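PDB 7D7P: phosphodiesterase from Salpingoeca rosetta, which is an all-helical phosphodiesterase of the HD superfamily that holds a zinc ion and a magnesium ion close together in one metal site. Local coordinates for residues K92-V97 with A142-D147; F106-H111 with K272-R277; V113-T118 with T258-N263; L121-V126 with A253-T258. All coordinates share one frame; numbering follows the deposited sequence.

Contact 1 of 4, residues K92-V97 with A142-D147. With ZN (zinc ion), chain G; MG (magnesium ion), chain H.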
# COMPACT_ATOMS: atom_id res chain seq x y z
N LYS A 92 40.05 21.48 -3.09
CA LYS A 92 40.64 21.00 -1.84
C LYS A 92 39.56 20.61 -0.84
O LYS A 92 39.69 19.60 -0.13
CB LYS A 92 41.57 22.06 -1.26
CG LYS A 92 42.33 21.62 -0.02
CD LYS A 92 43.22 20.41 -0.30
CE LYS A 92 44.28 20.73 -1.35
NZ LYS A 92 45.04 19.52 -1.77
N TRP A 93 38.49 21.41 -0.76
CA TRP A 93 37.36 21.05 0.09
C TRP A 93 36.72 19.74 -0.36
O TRP A 93 36.42 18.87 0.46
CB TRP A 93 36.34 22.19 0.09
CG TRP A 93 35.02 21.86 0.72
CD1 TRP A 93 34.74 21.80 2.05
CD2 TRP A 93 33.80 21.54 0.04
NE1 TRP A 93 33.42 21.47 2.25
CE2 TRP A 93 32.82 21.30 1.03
CE3 TRP A 93 33.44 21.43 -1.31
CZ2 TRP A 93 31.51 20.96 0.71
CZ3 TRP A 93 32.13 21.10 -1.62
CH2 TRP A 93 31.18 20.87 -0.62
N LEU A 94 36.52 19.58 -1.68
CA LEU A 94 35.97 18.34 -2.21
C LEU A 94 36.82 17.14 -1.79
O LEU A 94 36.29 16.10 -1.38
CB LEU A 94 35.87 18.41 -3.73
CG LEU A 94 34.71 19.23 -4.30
CD1 LEU A 94 34.79 19.29 -5.82
CD2 LEU A 94 33.40 18.63 -3.86
N GLN A 95 38.14 17.27 -1.91
CA GLN A 95 39.03 16.18 -1.50
C GLN A 95 38.89 15.88 -0.01
O GLN A 95 38.81 14.71 0.39
CB GLN A 95 40.48 16.54 -1.84
CG GLN A 95 41.50 15.51 -1.41
CD GLN A 95 42.92 15.92 -1.75
OE1 GLN A 95 43.30 17.08 -1.59
NE2 GLN A 95 43.71 14.97 -2.23
N LYS A 96 38.87 16.92 0.83
CA LYS A 96 38.75 16.70 2.26
C LYS A 96 37.40 16.08 2.62
O LYS A 96 37.32 15.28 3.55
CB LYS A 96 38.95 18.01 3.02
CG LYS A 96 38.97 17.86 4.53
CD LYS A 96 40.13 16.99 5.00
CE LYS A 96 40.22 16.96 6.52
NZ LYS A 96 41.51 16.39 7.00
N VAL A 97 36.33 16.44 1.90
CA VAL A 97 35.03 15.81 2.12
C VAL A 97 35.12 14.31 1.85
O VAL A 97 34.64 13.49 2.64
CB VAL A 97 33.95 16.47 1.25
CG1 VAL A 97 32.67 15.65 1.29
CG2 VAL A 97 33.68 17.89 1.74
N ALA A 142 25.45 21.18 2.13
CA ALA A 142 24.75 20.28 3.04
C ALA A 142 24.56 18.90 2.42
O ALA A 142 24.73 17.88 3.10
CB ALA A 142 23.39 20.87 3.43
N ALA A 143 24.21 18.84 1.13
CA ALA A 143 23.96 17.55 0.48
C ALA A 143 25.23 16.70 0.45
O ALA A 143 25.17 15.49 0.70
CB ALA A 143 23.43 17.77 -0.93
N LEU A 144 26.37 17.31 0.14
CA LEU A 144 27.61 16.55 0.06
C LEU A 144 28.13 16.17 1.44
O LEU A 144 28.84 15.17 1.57
CB LEU A 144 28.66 17.36 -0.70
CG LEU A 144 29.68 16.63 -1.57
CD1 LEU A 144 29.03 15.53 -2.39
CD2 LEU A 144 30.34 17.64 -2.48
N SER A 145 27.79 16.94 2.46
CA SER A 145 28.30 16.76 3.81
C SER A 145 27.34 16.00 4.72
O SER A 145 27.67 15.78 5.89
CB SER A 145 28.61 18.13 4.44
OG SER A 145 29.51 18.87 3.65
N HIS A 146 26.18 15.59 4.22
CA HIS A 146 25.09 15.18 5.11
C HIS A 146 25.34 13.85 5.82
O HIS A 146 24.66 13.56 6.80
CB HIS A 146 23.78 15.10 4.32
CG HIS A 146 23.60 13.81 3.58
ND1 HIS A 146 24.22 13.55 2.38
CD2 HIS A 146 22.88 12.70 3.89
CE1 HIS A 146 23.88 12.34 1.97
NE2 HIS A 146 23.07 11.81 2.86
N ASP A 147 26.30 13.04 5.35
CA ASP A 147 26.56 11.74 5.96
C ASP A 147 28.04 11.57 6.31
O ASP A 147 28.56 10.46 6.28
CB ASP A 147 26.10 10.61 5.05
CG ASP A 147 24.72 10.10 5.40
OD1 ASP A 147 24.26 10.32 6.54
OD2 ASP A 147 24.08 9.46 4.53
ZN ZN G . 22.24 9.84 3.38
MG MG H . 22.25 10.14 7.31
O HOH W 1 31.77 20.47 4.54
O HOH W 2 22.21 12.35 7.60
O HOH W 3 22.04 7.95 6.78
O HOH W 4 21.25 10.52 5.56
O HOH W 5 21.30 7.73 3.97
O HOH W 6 22.94 9.51 9.13

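Contact 2 of 4, residues F106-H111 with K272-R277. With ZN (zinc ion), chain G.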
# COMPACT_ATOMS: atom_id res chain seq x y z
N PHE A 106 27.00 1.36 1.49
CA PHE A 106 26.00 2.35 1.08
C PHE A 106 26.40 3.76 1.47
O PHE A 106 26.47 4.65 0.61
CB PHE A 106 24.63 2.00 1.68
CG PHE A 106 23.52 2.91 1.23
CD1 PHE A 106 23.30 4.14 1.85
CD2 PHE A 106 22.69 2.54 0.19
CE1 PHE A 106 22.29 4.97 1.43
CE2 PHE A 106 21.67 3.37 -0.23
CZ PHE A 106 21.47 4.59 0.39
N HIS A 107 26.64 4.03 2.75
CA HIS A 107 26.89 5.39 3.23
C HIS A 107 28.34 5.75 2.95
O HIS A 107 29.20 5.78 3.84
CB HIS A 107 26.54 5.51 4.71
CG HIS A 107 25.08 5.42 5.00
ND1 HIS A 107 24.46 4.25 5.37
CD2 HIS A 107 24.10 6.37 4.97
CE1 HIS A 107 23.17 4.47 5.56
NE2 HIS A 107 22.93 5.75 5.32
N ASN A 108 28.62 6.04 1.68
CA ASN A 108 29.97 6.31 1.23
C ASN A 108 30.03 7.60 0.41
O ASN A 108 29.03 8.32 0.30
CB ASN A 108 30.50 5.13 0.41
CG ASN A 108 29.53 4.67 -0.67
OD1 ASN A 108 28.98 5.49 -1.41
ND2 ASN A 108 29.32 3.36 -0.77
N TRP A 109 31.19 7.88 -0.19
CA TRP A 109 31.36 9.11 -0.96
C TRP A 109 30.44 9.15 -2.17
O TRP A 109 29.99 10.22 -2.58
CB TRP A 109 32.82 9.26 -1.38
CG TRP A 109 33.07 10.22 -2.52
CD1 TRP A 109 33.47 9.90 -3.79
CD2 TRP A 109 32.97 11.65 -2.48
NE1 TRP A 109 33.63 11.04 -4.54
CE2 TRP A 109 33.33 12.13 -3.76
CE3 TRP A 109 32.63 12.57 -1.49
CZ2 TRP A 109 33.33 13.49 -4.07
CZ3 TRP A 109 32.63 13.92 -1.80
CH2 TRP A 109 32.99 14.37 -3.08
N ARG A 110 30.14 7.99 -2.76
CA ARG A 110 29.26 7.97 -3.92
C ARG A 110 27.82 8.25 -3.53
O ARG A 110 27.07 8.84 -4.33
CB ARG A 110 29.39 6.64 -4.65
CG ARG A 110 30.61 6.60 -5.57
CD ARG A 110 30.87 5.22 -6.15
NE ARG A 110 31.84 5.28 -7.24
CZ ARG A 110 33.15 5.38 -7.07
NH1 ARG A 110 33.67 5.43 -5.85
NH2 ARG A 110 33.96 5.43 -8.12
N HIS A 111 27.40 7.86 -2.33
CA HIS A 111 26.08 8.24 -1.84
C HIS A 111 25.98 9.75 -1.67
O HIS A 111 24.95 10.36 -1.98
CB HIS A 111 25.78 7.53 -0.52
CG HIS A 111 24.54 8.03 0.16
ND1 HIS A 111 23.30 8.00 -0.44
CD2 HIS A 111 24.35 8.56 1.39
CE1 HIS A 111 22.40 8.50 0.40
NE2 HIS A 111 23.01 8.84 1.51
N LYS A 272 18.17 -1.55 -7.20
CA LYS A 272 18.53 -2.85 -6.64
C LYS A 272 19.96 -2.85 -6.10
O LYS A 272 20.22 -3.43 -5.03
CB LYS A 272 18.36 -3.94 -7.69
CG LYS A 272 18.48 -5.35 -7.13
CD LYS A 272 18.48 -6.39 -8.25
CE LYS A 272 18.26 -7.78 -7.69
NZ LYS A 272 19.14 -8.05 -6.52
N ARG A 273 20.90 -2.24 -6.82
CA ARG A 273 22.29 -2.27 -6.39
C ARG A 273 22.49 -1.50 -5.08
O ARG A 273 23.22 -1.96 -4.20
CB ARG A 273 23.20 -1.70 -7.48
CG ARG A 273 23.30 -2.57 -8.72
CD ARG A 273 24.04 -1.85 -9.84
NE ARG A 273 25.47 -1.74 -9.58
CZ ARG A 273 26.31 -1.03 -10.32
NH1 ARG A 273 25.87 -0.36 -11.38
NH2 ARG A 273 27.60 -0.99 -10.01
N TRP A 274 21.86 -0.34 -4.95
CA TRP A 274 22.01 0.45 -3.73
C TRP A 274 21.26 -0.19 -2.57
O TRP A 274 21.75 -0.18 -1.43
CB TRP A 274 21.52 1.88 -3.96
CG TRP A 274 22.48 2.73 -4.74
CD1 TRP A 274 22.44 3.00 -6.07
CD2 TRP A 274 23.63 3.41 -4.22
NE1 TRP A 274 23.49 3.82 -6.42
CE2 TRP A 274 24.23 4.09 -5.30
CE3 TRP A 274 24.20 3.52 -2.95
CZ2 TRP A 274 25.38 4.86 -5.15
CZ3 TRP A 274 25.35 4.29 -2.80
CH2 TRP A 274 25.92 4.95 -3.90
N SER A 275 20.08 -0.76 -2.83
CA SER A 275 19.34 -1.43 -1.76
C SER A 275 20.08 -2.65 -1.24
O SER A 275 20.07 -2.93 -0.04
CB SER A 275 17.94 -1.82 -2.26
OG SER A 275 17.11 -0.68 -2.38
N ALA A 276 20.73 -3.40 -2.14
CA ALA A 276 21.54 -4.53 -1.70
C ALA A 276 22.73 -4.08 -0.87
O ALA A 276 23.18 -4.81 0.02
CB ALA A 276 22.01 -5.34 -2.91
N ARG A 277 23.26 -2.88 -1.15
CA ARG A 277 24.36 -2.35 -0.35
C ARG A 277 23.88 -1.93 1.03
O ARG A 277 24.60 -2.11 2.02
CB ARG A 277 25.01 -1.17 -1.09
CG ARG A 277 25.82 -1.61 -2.30
CD ARG A 277 26.21 -0.44 -3.18
NE ARG A 277 27.20 -0.84 -4.17
CZ ARG A 277 28.51 -0.68 -4.02
NH1 ARG A 277 28.99 -0.12 -2.92
NH2 ARG A 277 29.35 -1.08 -4.97
ZN ZN G . 22.24 9.84 3.38
O HOH W 5 21.30 7.73 3.97
O HOH W 4 21.25 10.52 5.56

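Contact 3 of 4, residues V113-T118 with T258-N263. With ZN (zinc ion), chain G.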
# COMPACT_ATOMS: atom_id res chain seq x y z
N VAL A 113 27.61 12.06 -3.39
CA VAL A 113 27.50 12.67 -4.71
C VAL A 113 26.10 12.45 -5.28
O VAL A 113 25.54 13.33 -5.94
CB VAL A 113 28.59 12.12 -5.65
CG1 VAL A 113 28.47 12.74 -7.04
CG2 VAL A 113 29.97 12.37 -5.06
N MET A 114 25.52 11.28 -5.03
CA MET A 114 24.15 11.01 -5.46
C MET A 114 23.17 12.01 -4.85
O MET A 114 22.25 12.48 -5.52
CB MET A 114 23.75 9.58 -5.09
CG MET A 114 24.33 8.51 -5.99
SD MET A 114 23.48 8.44 -7.58
CE MET A 114 22.14 7.31 -7.21
N VAL A 115 23.34 12.33 -3.56
CA VAL A 115 22.44 13.26 -2.91
C VAL A 115 22.70 14.68 -3.40
O VAL A 115 21.77 15.48 -3.55
CB VAL A 115 22.56 13.14 -1.38
CG1 VAL A 115 21.72 14.20 -0.68
CG2 VAL A 115 22.12 11.75 -0.95
N LEU A 116 23.96 15.02 -3.66
CA LEU A 116 24.27 16.33 -4.22
C LEU A 116 23.64 16.49 -5.60
O LEU A 116 23.00 17.50 -5.89
CB LEU A 116 25.79 16.53 -4.31
CG LEU A 116 26.21 17.72 -5.18
CD1 LEU A 116 25.78 19.03 -4.54
CD2 LEU A 116 27.71 17.71 -5.45
N HIS A 117 23.81 15.48 -6.47
CA HIS A 117 23.27 15.58 -7.82
C HIS A 117 21.75 15.60 -7.82
O HIS A 117 21.13 16.34 -8.59
CB HIS A 117 23.80 14.44 -8.68
CG HIS A 117 23.40 14.53 -10.12
ND1 HIS A 117 22.24 13.96 -10.61
CD2 HIS A 117 24.00 15.13 -11.18
CE1 HIS A 117 22.15 14.20 -11.90
NE2 HIS A 117 23.20 14.91 -12.27
N THR A 118 21.13 14.77 -6.98
CA THR A 118 19.67 14.74 -6.91
C THR A 118 19.12 16.05 -6.34
O THR A 118 18.06 16.51 -6.76
CB THR A 118 19.21 13.55 -6.07
OG1 THR A 118 19.82 12.35 -6.58
CG2 THR A 118 17.69 13.40 -6.12
N THR A 258 14.16 14.39 0.48
CA THR A 258 13.77 13.69 -0.74
C THR A 258 14.98 13.17 -1.49
O THR A 258 14.99 12.02 -1.96
CB THR A 258 12.95 14.63 -1.64
OG1 THR A 258 11.83 15.14 -0.92
CG2 THR A 258 12.46 13.88 -2.88
N ALA A 259 16.03 13.99 -1.62
CA ALA A 259 17.22 13.56 -2.35
C ALA A 259 17.98 12.48 -1.59
O ALA A 259 18.64 11.64 -2.22
CB ALA A 259 18.14 14.75 -2.63
N ASP A 260 17.90 12.48 -0.26
CA ASP A 260 18.55 11.44 0.52
C ASP A 260 17.98 10.06 0.21
O ASP A 260 18.71 9.07 0.14
CB ASP A 260 18.42 11.75 2.02
CG ASP A 260 19.37 10.92 2.87
OD1 ASP A 260 20.32 10.34 2.31
OD2 ASP A 260 19.17 10.86 4.10
N LEU A 261 16.66 9.99 0.00
CA LEU A 261 16.00 8.73 -0.33
C LEU A 261 15.91 8.56 -1.85
O LEU A 261 14.83 8.49 -2.44
CB LEU A 261 14.62 8.68 0.31
CG LEU A 261 14.54 8.93 1.82
CD1 LEU A 261 13.10 8.86 2.31
CD2 LEU A 261 15.42 7.94 2.57
N HIS A 262 17.08 8.51 -2.48
CA HIS A 262 17.16 8.47 -3.94
C HIS A 262 16.94 7.09 -4.53
O HIS A 262 16.71 6.98 -5.74
CB HIS A 262 18.51 9.03 -4.42
CG HIS A 262 19.70 8.33 -3.84
ND1 HIS A 262 20.05 7.04 -4.20
CD2 HIS A 262 20.62 8.73 -2.93
CE1 HIS A 262 21.14 6.69 -3.53
NE2 HIS A 262 21.50 7.69 -2.76
N ASN A 263 17.01 6.03 -3.72
CA ASN A 263 16.91 4.67 -4.26
C ASN A 263 15.63 4.42 -5.04
O ASN A 263 15.72 3.94 -6.19
CB ASN A 263 17.07 3.65 -3.12
CG ASN A 263 18.52 3.43 -2.74
OD1 ASN A 263 19.39 4.21 -3.10
ND2 ASN A 263 18.77 2.35 -2.00
ZN ZN G . 22.24 9.84 3.38
O HOH W 4 21.25 10.52 5.56
O HOH W 5 21.30 7.73 3.97

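Contact 4 of 4, residues L121-V126 with A253-T258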
# COMPACT_ATOMS: atom_id res chain seq x y z
N LEU A 121 19.04 18.40 -9.12
CA LEU A 121 17.89 18.17 -9.98
C LEU A 121 16.61 18.73 -9.37
O LEU A 121 15.80 19.35 -10.07
CB LEU A 121 17.73 16.68 -10.27
CG LEU A 121 18.83 15.97 -11.07
CD1 LEU A 121 18.61 14.46 -11.06
CD2 LEU A 121 18.90 16.49 -12.50
N LEU A 122 16.42 18.52 -8.06
CA LEU A 122 15.19 18.95 -7.41
C LEU A 122 15.08 20.47 -7.34
O LEU A 122 14.01 21.03 -7.59
CB LEU A 122 15.10 18.34 -6.01
CG LEU A 122 14.85 16.83 -5.94
CD1 LEU A 122 15.15 16.30 -4.55
CD2 LEU A 122 13.42 16.50 -6.35
N LEU A 123 16.18 21.15 -7.00
CA LEU A 123 16.14 22.60 -6.88
C LEU A 123 15.94 23.26 -8.24
O LEU A 123 15.23 24.26 -8.36
CB LEU A 123 17.42 23.12 -6.22
CG LEU A 123 17.69 22.71 -4.78
CD1 LEU A 123 19.00 23.31 -4.31
CD2 LEU A 123 16.54 23.11 -3.86
N THR A 124 16.57 22.71 -9.28
CA THR A 124 16.38 23.23 -10.63
C THR A 124 14.93 23.08 -11.07
O THR A 124 14.41 23.94 -11.80
CB THR A 124 17.31 22.52 -11.61
OG1 THR A 124 18.67 22.68 -11.17
CG2 THR A 124 17.17 23.10 -13.01
N SER A 125 14.25 22.03 -10.61
CA SER A 125 12.89 21.76 -11.08
C SER A 125 11.85 22.65 -10.40
O SER A 125 10.89 23.07 -11.06
CB SER A 125 12.55 20.28 -10.85
OG SER A 125 13.48 19.44 -11.50
N VAL A 126 12.01 22.94 -9.11
CA VAL A 126 10.92 23.59 -8.37
C VAL A 126 11.35 24.84 -7.61
O VAL A 126 10.47 25.61 -7.18
CB VAL A 126 10.26 22.59 -7.40
CG1 VAL A 126 9.75 21.36 -8.14
CG2 VAL A 126 11.22 22.19 -6.29
N ALA A 253 14.43 21.71 3.64
CA ALA A 253 14.61 20.49 4.42
C ALA A 253 13.83 19.33 3.81
O ALA A 253 14.30 18.19 3.80
CB ALA A 253 14.17 20.73 5.87
N VAL A 254 12.63 19.61 3.29
CA VAL A 254 11.84 18.57 2.65
C VAL A 254 12.55 18.06 1.39
O VAL A 254 12.56 16.85 1.12
CB VAL A 254 10.43 19.10 2.33
CG1 VAL A 254 9.73 18.23 1.29
CG2 VAL A 254 9.59 19.18 3.61
N LEU A 255 13.16 18.96 0.63
CA LEU A 255 13.78 18.56 -0.63
C LEU A 255 15.07 17.78 -0.40
O LEU A 255 15.35 16.81 -1.12
CB LEU A 255 14.06 19.79 -1.50
CG LEU A 255 12.82 20.46 -2.11
CD1 LEU A 255 13.21 21.71 -2.89
CD2 LEU A 255 12.06 19.48 -2.99
N LEU A 256 15.87 18.17 0.60
CA LEU A 256 17.09 17.41 0.88
C LEU A 256 16.77 16.01 1.39
O LEU A 256 17.46 15.05 1.05
CB LEU A 256 17.97 18.15 1.88
CG LEU A 256 19.29 17.41 2.19
CD1 LEU A 256 20.15 17.31 0.93
CD2 LEU A 256 20.07 18.05 3.33
N HIS A 257 15.73 15.89 2.21
CA HIS A 257 15.28 14.57 2.64
C HIS A 257 14.82 13.74 1.45
O HIS A 257 15.06 12.53 1.39
CB HIS A 257 14.16 14.71 3.68
CG HIS A 257 13.60 13.40 4.14
ND1 HIS A 257 14.38 12.41 4.69
CD2 HIS A 257 12.33 12.93 4.15
CE1 HIS A 257 13.62 11.38 5.01
NE2 HIS A 257 12.37 11.67 4.70
N THR A 258 14.16 14.39 0.48
CA THR A 258 13.77 13.69 -0.74
C THR A 258 14.98 13.17 -1.49
O THR A 258 14.99 12.02 -1.96
CB THR A 258 12.95 14.63 -1.64
OG1 THR A 258 11.83 15.14 -0.92
CG2 THR A 258 12.46 13.88 -2.88

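Contact 1 of 4, residues K92-V97 with A142-D147
Ser145 OG is held by two partners: it bonds to Ile141 O one turn back in its own helix, and it accepts a hydrogen bond from a water 2.9 Å from OG. That water also accepts from Trp93 NE1 at 3.0 Å, lying in the plane of the indole at its edge, and so bridges the two segments. The remaining contact is apolar and centres on Leu144. Its CD2 packs against Leu94 CD2 at 3.5 Å, tighter than usual for two carbons, with the two side chains crossing at about a right angle. Trp93 CH2 meets the same methyl from another quarter, 3.8 Å from Leu144 CD2. Val97 CG2 lies over one face of the indole, toward its rim. Val97 CG1 in turn approaches Leu144 O, which Tyr101 OH bonds.

Beyond Ser145 comes the His-Asp pair of the HD motif. His146 ND1 donates to Ala143 O at 2.7 Å, which helps fix the ring with NE2 on the zinc ion. Asp147 bridges the two metals, OD2 binding zinc at 2.2 Å and OD1 binding magnesium. Helix 87-99 thus backs helix 133-145, with Trp109 and Ala112 of helix 109-126 against Val97 and Leu144, Ile186 and Ala183 of helix 174-187 against Trp93 and Ser145, and Cys70 of helix 63-76 against Leu94.

Contact 2 of 4, residues F106-H111 with K272-R277
Trp274 and Phe106 form a T-shaped pair, the indole edge directed at the phenyl face with the planes 83° apart, where helix 268-291 meets the start of helix 109-126. Trp274 illustrates how one large side chain can serve several partners in turn. Its CB lies 4.0 Å from Phe106 CE2, and the ring atom CE3 comes to 3.6 Å from Phe106 CD2. Farther out, CZ3 points at Phe106 O, 3.6 Å away and in the plane of the ring, and also touches His111 CB. At the tip, CH2 reaches His111 N at 3.6 Å and rests beside the carbonyl carbon and CB of Arg110. On the pyrrole side NE1 bonds to Asp57 OD1.

The indole tip therefore lies against an N-cap. Asn108 OD1, near Trp274 CH2, accepts from His111 N at 3.0 Å, the donor almost in line with the side-chain carbonyl, while Asn108 ND2 bonds to Asn104 O. Arg277 adds its CB, close to Phe106 N and CB, and its NH1 bonds to Pro105 O. Capped in this way, the helix presents His111, whose NE2 binds zinc; Phe106 CE1 sits 3.6 Å above the His111 ring, over its centre.

Contact 3 of 4, residues V113-T118 with T258-N263
The His262 ring is met by Met114 and Val115 where, in the all-helical fold, helix 109-126 packs against the C-terminal end of helix 245-260 and the following turn. Met114 CB stands over one face of the imidazole, 4.0 Å from its centroid, in a CH-pi contact. The chain then bends at chi2 and chi3 (-76° and -88°), which brings CE to 3.7 Å from His262 ND1. Val115 CG2 meets the same ring in its plane, at the CD2 edge.

The apolar contacts gather round Ala259 CB, which touches Thr118 CG2 at 3.8 Å and Val115 CG1 at 4.1 Å, and Val115 CG2 leans on Ala259 O and Asp260 CA.

The polar bonds lie within a segment or lead to the metal site. Thr118 OG1 is bonded back to Met114 O of its own helix, and CG2 is the branch that meets Ala259. Asp260 OD1 binds the zinc ion at 2.3 Å, and OD2 accepts from the water that bridges zinc and magnesium. An inverse gamma turn at Leu261 leads on to His262, whose NE2 bonds to ND1 of the zinc ligand His111; the side chains on this second-shell ring probably help to orient that ligand.

Contact 4 of 4, residues L121-V126 with A253-T258
In both Leu122 and Leu255, chi1 (-70° and -71°) sets CG anti to the carbonyl carbon, beside the backbone N; with both CB atoms already directed at the other segment, the branches beyond CG meet across the interface. Leu122 CD1 arrives at the backbone of the other segment, 3.5 Å from Leu255 O, and lies 4.0 Å from Thr258 CG2; the leucine and threonine side chains cross obliquely. Leu255 answers with its two branches. Its CD1 reaches between two side chains of segment 121-126, meeting Leu123 CD2 at 3.7 Å and Val126 CG2 at 4.0 Å, while CD2 stays at a looser 4.4 Å from Leu122 CB. The Val126 and Leu255 side chains pass alongside one another, pointing opposite ways.

This is a helix-helix interface of the all-helical fold: the axes of segments 121-126 and 253-258, on helices 109-126 and 245-260, make an angle of 135° and approach to 10.4 Å. Leu136 and Met139 of helix 133-145 also lie against Leu123, and Leu327 of helix 305-330 lies against Thr258.

Thr258 OG1 bonds to Val254 O in its own helix, 2.8 Å away, and to Trp323 NE1, while its CG2 is the branch beside Leu122 CD1.

How the contacts relate
From the N terminus, helix 87-99 opens contact 1, which closes a short loop on helix 133-145. Helix 109-126 lies within that loop and opens contacts 2, 3 and 4 in turn, so contact 1 crosses all three. These close in reverse order: contact 4 on segment 253-258, contact 3 on 258-263, sharing Thr258, and contact 2 on 272-277. Contact 4 thus lies within contact 3, and contact 3 within contact 2. Helix 109-126 is thereby tied to helices 245-260 and 268-291. Contacts 1, 2 and 3 converge on the zinc ion, bringing together His111, His146, Asp147 and Asp260, whereas contact 4 lies away from it.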